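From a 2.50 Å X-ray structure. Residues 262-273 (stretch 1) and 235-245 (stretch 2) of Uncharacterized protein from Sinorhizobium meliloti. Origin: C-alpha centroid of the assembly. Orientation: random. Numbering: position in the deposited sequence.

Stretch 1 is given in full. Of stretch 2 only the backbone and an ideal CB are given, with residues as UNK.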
# COMPACT_ATOMS: atom_id res chain seq x y z
N GLU A 262 7.28 -12.88 -7.95
CA GLU A 262 6.75 -13.98 -8.76
C GLU A 262 5.59 -13.55 -9.64
O GLU A 262 5.53 -13.93 -10.82
CB GLU A 262 6.32 -15.16 -7.87
CG GLU A 262 5.84 -16.38 -8.66
CD GLU A 262 5.14 -17.44 -7.82
OE1 GLU A 262 5.46 -17.57 -6.62
OE2 GLU A 262 4.27 -18.17 -8.38
N LEU A 263 4.67 -12.77 -9.07
CA LEU A 263 3.46 -12.35 -9.77
C LEU A 263 3.71 -11.28 -10.82
O LEU A 263 3.15 -11.36 -11.92
CB LEU A 263 2.39 -11.90 -8.77
CG LEU A 263 1.95 -12.93 -7.72
CD1 LEU A 263 1.26 -12.25 -6.55
CD2 LEU A 263 1.06 -13.97 -8.35
N ILE A 264 4.55 -10.28 -10.49
CA ILE A 264 4.90 -9.20 -11.43
C ILE A 264 5.61 -9.76 -12.68
O ILE A 264 5.24 -9.43 -13.80
CB ILE A 264 5.68 -8.07 -10.74
CG1 ILE A 264 4.79 -7.40 -9.67
CG2 ILE A 264 6.10 -6.99 -11.73
CD1 ILE A 264 5.51 -6.46 -8.72
N ALA A 265 6.60 -10.63 -12.48
CA ALA A 265 7.28 -11.33 -13.59
C ALA A 265 6.30 -12.20 -14.38
O ALA A 265 6.39 -12.31 -15.60
CB ALA A 265 8.44 -12.17 -13.08
N GLY A 266 5.35 -12.81 -13.68
CA GLY A 266 4.30 -13.60 -14.33
C GLY A 266 4.69 -15.00 -14.78
O GLY A 266 5.83 -15.45 -14.58
N ASP A 267 3.73 -15.70 -15.37
CA ASP A 267 3.96 -17.03 -15.90
C ASP A 267 3.81 -17.07 -17.41
O ASP A 267 3.78 -16.02 -18.07
CB ASP A 267 3.02 -18.05 -15.23
CG ASP A 267 1.63 -17.49 -14.90
OD1 ASP A 267 1.04 -16.77 -15.75
OD2 ASP A 267 1.13 -17.80 -13.80
N GLU A 268 3.71 -18.28 -17.95
CA GLU A 268 3.50 -18.53 -19.37
C GLU A 268 2.10 -18.13 -19.86
O GLU A 268 1.80 -18.29 -21.05
CB GLU A 268 3.78 -20.01 -19.67
CG GLU A 268 5.25 -20.41 -19.52
CD GLU A 268 5.48 -21.91 -19.56
OE1 GLU A 268 4.96 -22.59 -20.47
OE2 GLU A 268 6.22 -22.41 -18.68
N GLU A 269 1.24 -17.64 -18.96
CA GLU A 269 -0.14 -17.25 -19.32
C GLU A 269 -0.35 -15.75 -19.18
O GLU A 269 -1.06 -15.14 -19.99
CB GLU A 269 -1.17 -18.01 -18.47
CG GLU A 269 -1.19 -19.53 -18.66
CD GLU A 269 -1.89 -19.99 -19.93
OE1 GLU A 269 -2.38 -19.15 -20.72
OE2 GLU A 269 -1.96 -21.22 -20.16
N GLY A 270 0.26 -15.16 -18.17
CA GLY A 270 0.15 -13.72 -17.96
C GLY A 270 1.07 -13.21 -16.87
O GLY A 270 1.79 -13.96 -16.22
N HIS A 271 1.04 -11.90 -16.68
CA HIS A 271 1.71 -11.28 -15.56
C HIS A 271 0.72 -10.44 -14.80
O HIS A 271 -0.45 -10.34 -15.20
CB HIS A 271 2.92 -10.47 -16.01
CG HIS A 271 2.63 -9.46 -17.10
ND1 HIS A 271 1.95 -8.31 -16.87
CD2 HIS A 271 2.99 -9.44 -18.45
CE1 HIS A 271 1.86 -7.61 -18.03
NE2 HIS A 271 2.50 -8.30 -18.99
N SER A 272 1.14 -9.88 -13.67
CA SER A 272 0.35 -8.80 -13.07
C SER A 272 1.16 -7.52 -12.88
O SER A 272 2.39 -7.55 -12.79
CB SER A 272 -0.39 -9.22 -11.78
OG SER A 272 0.30 -10.18 -11.02
N ASP A 273 0.43 -6.40 -12.85
CA ASP A 273 0.98 -5.10 -12.52
C ASP A 273 1.06 -4.95 -10.99
O ASP A 273 1.02 -5.94 -10.27
CB ASP A 273 0.13 -4.01 -13.18
CG ASP A 273 0.32 -3.97 -14.70
OD1 ASP A 273 1.45 -3.69 -15.15
OD2 ASP A 273 -0.67 -4.22 -15.43
N UNK A 235 -3.11 -14.53 -1.00
CA UNK A 235 -3.29 -15.91 -1.44
C UNK A 235 -2.87 -15.90 -2.90
O UNK A 235 -3.66 -15.57 -3.79
CB UNK A 235 -4.72 -16.41 -1.25
N UNK A 236 -1.61 -16.25 -3.14
CA UNK A 236 -1.00 -16.20 -4.47
C UNK A 236 -1.73 -17.06 -5.53
O UNK A 236 -1.89 -16.63 -6.68
CB UNK A 236 0.46 -16.65 -4.37
N UNK A 237 -2.21 -18.25 -5.15
CA UNK A 237 -2.99 -19.06 -6.09
C UNK A 237 -4.29 -18.38 -6.49
O UNK A 237 -4.76 -18.56 -7.61
CB UNK A 237 -3.29 -20.43 -5.48
N UNK A 238 -4.86 -17.58 -5.60
CA UNK A 238 -6.13 -16.94 -5.88
C UNK A 238 -5.99 -15.82 -6.91
O UNK A 238 -6.90 -15.61 -7.72
CB UNK A 238 -6.73 -16.39 -4.59
N UNK A 239 -4.84 -15.15 -6.90
CA UNK A 239 -4.54 -14.10 -7.87
C UNK A 239 -4.31 -14.66 -9.28
O UNK A 239 -4.85 -14.14 -10.27
CB UNK A 239 -3.31 -13.31 -7.42
N UNK A 240 -3.51 -15.72 -9.37
CA UNK A 240 -3.16 -16.34 -10.64
C UNK A 240 -4.42 -16.83 -11.33
O UNK A 240 -4.62 -16.60 -12.52
CB UNK A 240 -2.17 -17.49 -10.43
N UNK A 241 -5.30 -17.47 -10.55
CA UNK A 241 -6.57 -17.97 -11.07
C UNK A 241 -7.47 -16.83 -11.53
O UNK A 241 -8.27 -16.99 -12.46
CB UNK A 241 -7.29 -18.81 -10.01
N UNK A 242 -7.33 -15.66 -10.91
CA UNK A 242 -8.23 -14.56 -11.22
C UNK A 242 -7.76 -13.75 -12.39
O UNK A 242 -8.57 -13.33 -13.22
CB UNK A 242 -8.40 -13.65 -10.00
N UNK A 243 -6.45 -13.53 -12.48
CA UNK A 243 -5.90 -12.74 -13.58
C UNK A 243 -6.04 -13.39 -14.97
O UNK A 243 -5.87 -12.72 -15.99
CB UNK A 243 -4.42 -12.47 -13.30
N UNK A 244 -6.37 -14.68 -14.99
CA UNK A 244 -6.58 -15.44 -16.23
C UNK A 244 -8.02 -15.35 -16.73
O UNK A 244 -8.29 -15.54 -17.92
CB UNK A 244 -6.21 -16.91 -16.01
N UNK A 245 -8.94 -15.03 -15.81
CA UNK A 245 -10.36 -14.90 -16.12
C UNK A 245 -10.78 -13.44 -16.32
O UNK A 245 -11.95 -13.17 -16.60
CB UNK A 245 -11.19 -15.53 -15.00

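Position 235 lies just before a helix, with nothing of stretch 1 within 5.5 Å of its ideal CB. The N-cap site often takes Ser, Thr, Asp or Asn. It is S235, whose side chain makes no capping bond.

Position 236 points toward stretch 1. Its ideal CB is 4.8 Å from L263 CD2, and the carboxylate of E262 lies further out. A long side chain with an apolar stem and a positive end would suit, Lys or Arg. It is K236. Its NZ forms a salt bridge with E262 OE1 at 3.3 Å, a weak hydrogen bond.

Positions 237 and 238 have no contact with stretch 1, so many residues would fit. They are E237 and K238, joined by a salt bridge from K238 NZ to E237 OE1 (2.8 Å). S235 OG donates a very short hydrogen bond to E237 OE1 (2.4 Å).

Position 239 points toward stretch 1, with its ideal CB 4.5 Å from L263 CD2. The hydroxyl of S272 lies beyond. An apolar residue could pack on the leucine; a longer polar one could reach the serine. It is E239. Its OE2 accepts a hydrogen bond from S272 OG at 2.9 Å.

Position 240 points sideways, its ideal CB 5.2 Å from L263 CD2 and 4.7 Å from D267 OD2. A medium apolar residue would suit, though the aspartate leaves a polar choice possible. It is I240. Its CG1 packs on L263 CD2 at 3.8 Å; with K236, E239 and position 243 it surrounds the leucine side chain.

Positions 241 and 242 are out of reach of stretch 1, which sets no preference. They are V241 and M242, the latter selenomethionine.

Position 243 points toward stretch 1, which offers the carbonyl of L263, the hydroxyl of S272 and the carboxylate of D267. A long side chain with several donors suits best; Lys could satisfy part of this. It is R243, extended after chi1 p. R243 NH1 donates to L263 O (2.9 Å) and S272 OG (3.0 Å). R243 NH2 forms a salt bridge with D267 OD2 (2.9 Å). L263 CD2 lies over one guanidinium face, G270 O and H271 CA over the opposite one.

Position 244 points toward stretch 1, but nothing of stretch 1 lies within 5.5 Å of its ideal CB. Only a long side chain would reach D267, and Arg or Lys would oppose its charge. It is R244. R244 NH2 forms a salt bridge with D267 OD2 (2.9 Å), so both arginines share one oxygen, each through a weak hydrogen bond. E269 CB covers a guanidinium face.

Position 245 is out of reach and permissive. It is Q245.

Stretch 2, residues 235-245: SKEKEIVMRRQ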
# COMPACT_ATOMS: atom_id res chain seq x y z
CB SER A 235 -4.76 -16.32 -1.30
OG SER A 235 -4.91 -17.72 -1.05
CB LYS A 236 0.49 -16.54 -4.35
CG LYS A 236 1.13 -17.19 -5.55
CD LYS A 236 2.38 -17.93 -5.14
CE LYS A 236 2.44 -19.29 -5.80
NZ LYS A 236 3.66 -20.05 -5.42
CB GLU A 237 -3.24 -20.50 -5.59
CG GLU A 237 -3.40 -20.67 -4.09
CD GLU A 237 -4.80 -20.37 -3.56
OE1 GLU A 237 -4.96 -19.39 -2.80
OE2 GLU A 237 -5.75 -21.12 -3.89
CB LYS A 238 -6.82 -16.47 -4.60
CG LYS A 238 -7.63 -17.57 -3.92
CD LYS A 238 -8.08 -17.19 -2.51
CE LYS A 238 -8.50 -18.40 -1.71
NZ LYS A 238 -7.35 -19.27 -1.35
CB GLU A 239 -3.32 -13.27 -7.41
CG GLU A 239 -3.10 -12.01 -8.23
CD GLU A 239 -1.94 -11.14 -7.76
OE1 GLU A 239 -1.65 -11.09 -6.54
OE2 GLU A 239 -1.32 -10.47 -8.62
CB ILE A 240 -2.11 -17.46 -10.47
CG1 ILE A 240 -0.76 -16.84 -10.07
CG2 ILE A 240 -1.98 -18.28 -11.75
CD1 ILE A 240 0.34 -17.81 -9.70
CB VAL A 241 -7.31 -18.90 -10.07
CG1 VAL A 241 -8.73 -19.22 -10.52
CG2 VAL A 241 -6.52 -20.19 -9.87
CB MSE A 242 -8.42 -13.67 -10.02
CG MSE A 242 -9.76 -12.98 -10.18
SE MSE A 242 -9.88 -11.65 -8.75
CE MSE A 242 -11.78 -11.21 -9.00
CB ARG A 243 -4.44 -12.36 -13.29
CG ARG A 243 -3.46 -13.51 -13.31
CD ARG A 243 -2.05 -12.99 -13.11
NE ARG A 243 -1.10 -14.08 -13.13
CZ ARG A 243 0.18 -13.99 -12.75
NH1 ARG A 243 0.68 -12.85 -12.30
NH2 ARG A 243 0.95 -15.07 -12.80
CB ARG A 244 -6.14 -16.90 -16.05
CG ARG A 244 -4.64 -17.07 -15.86
CD ARG A 244 -4.26 -18.46 -15.32
NE ARG A 244 -2.80 -18.58 -15.18
CZ ARG A 244 -2.14 -19.73 -15.00
NH1 ARG A 244 -2.78 -20.89 -14.94
NH2 ARG A 244 -0.82 -19.70 -14.89
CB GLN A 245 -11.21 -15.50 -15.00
CG GLN A 245 -10.88 -16.94 -14.66
CD GLN A 245 -11.98 -17.61 -13.86
OE1 GLN A 245 -11.79 -17.98 -12.70
NE2 GLN A 245 -13.16 -17.75 -14.47
O HOH W 1 3.18 -15.23 -11.60
O HOH W 2 -2.84 -11.57 -16.40
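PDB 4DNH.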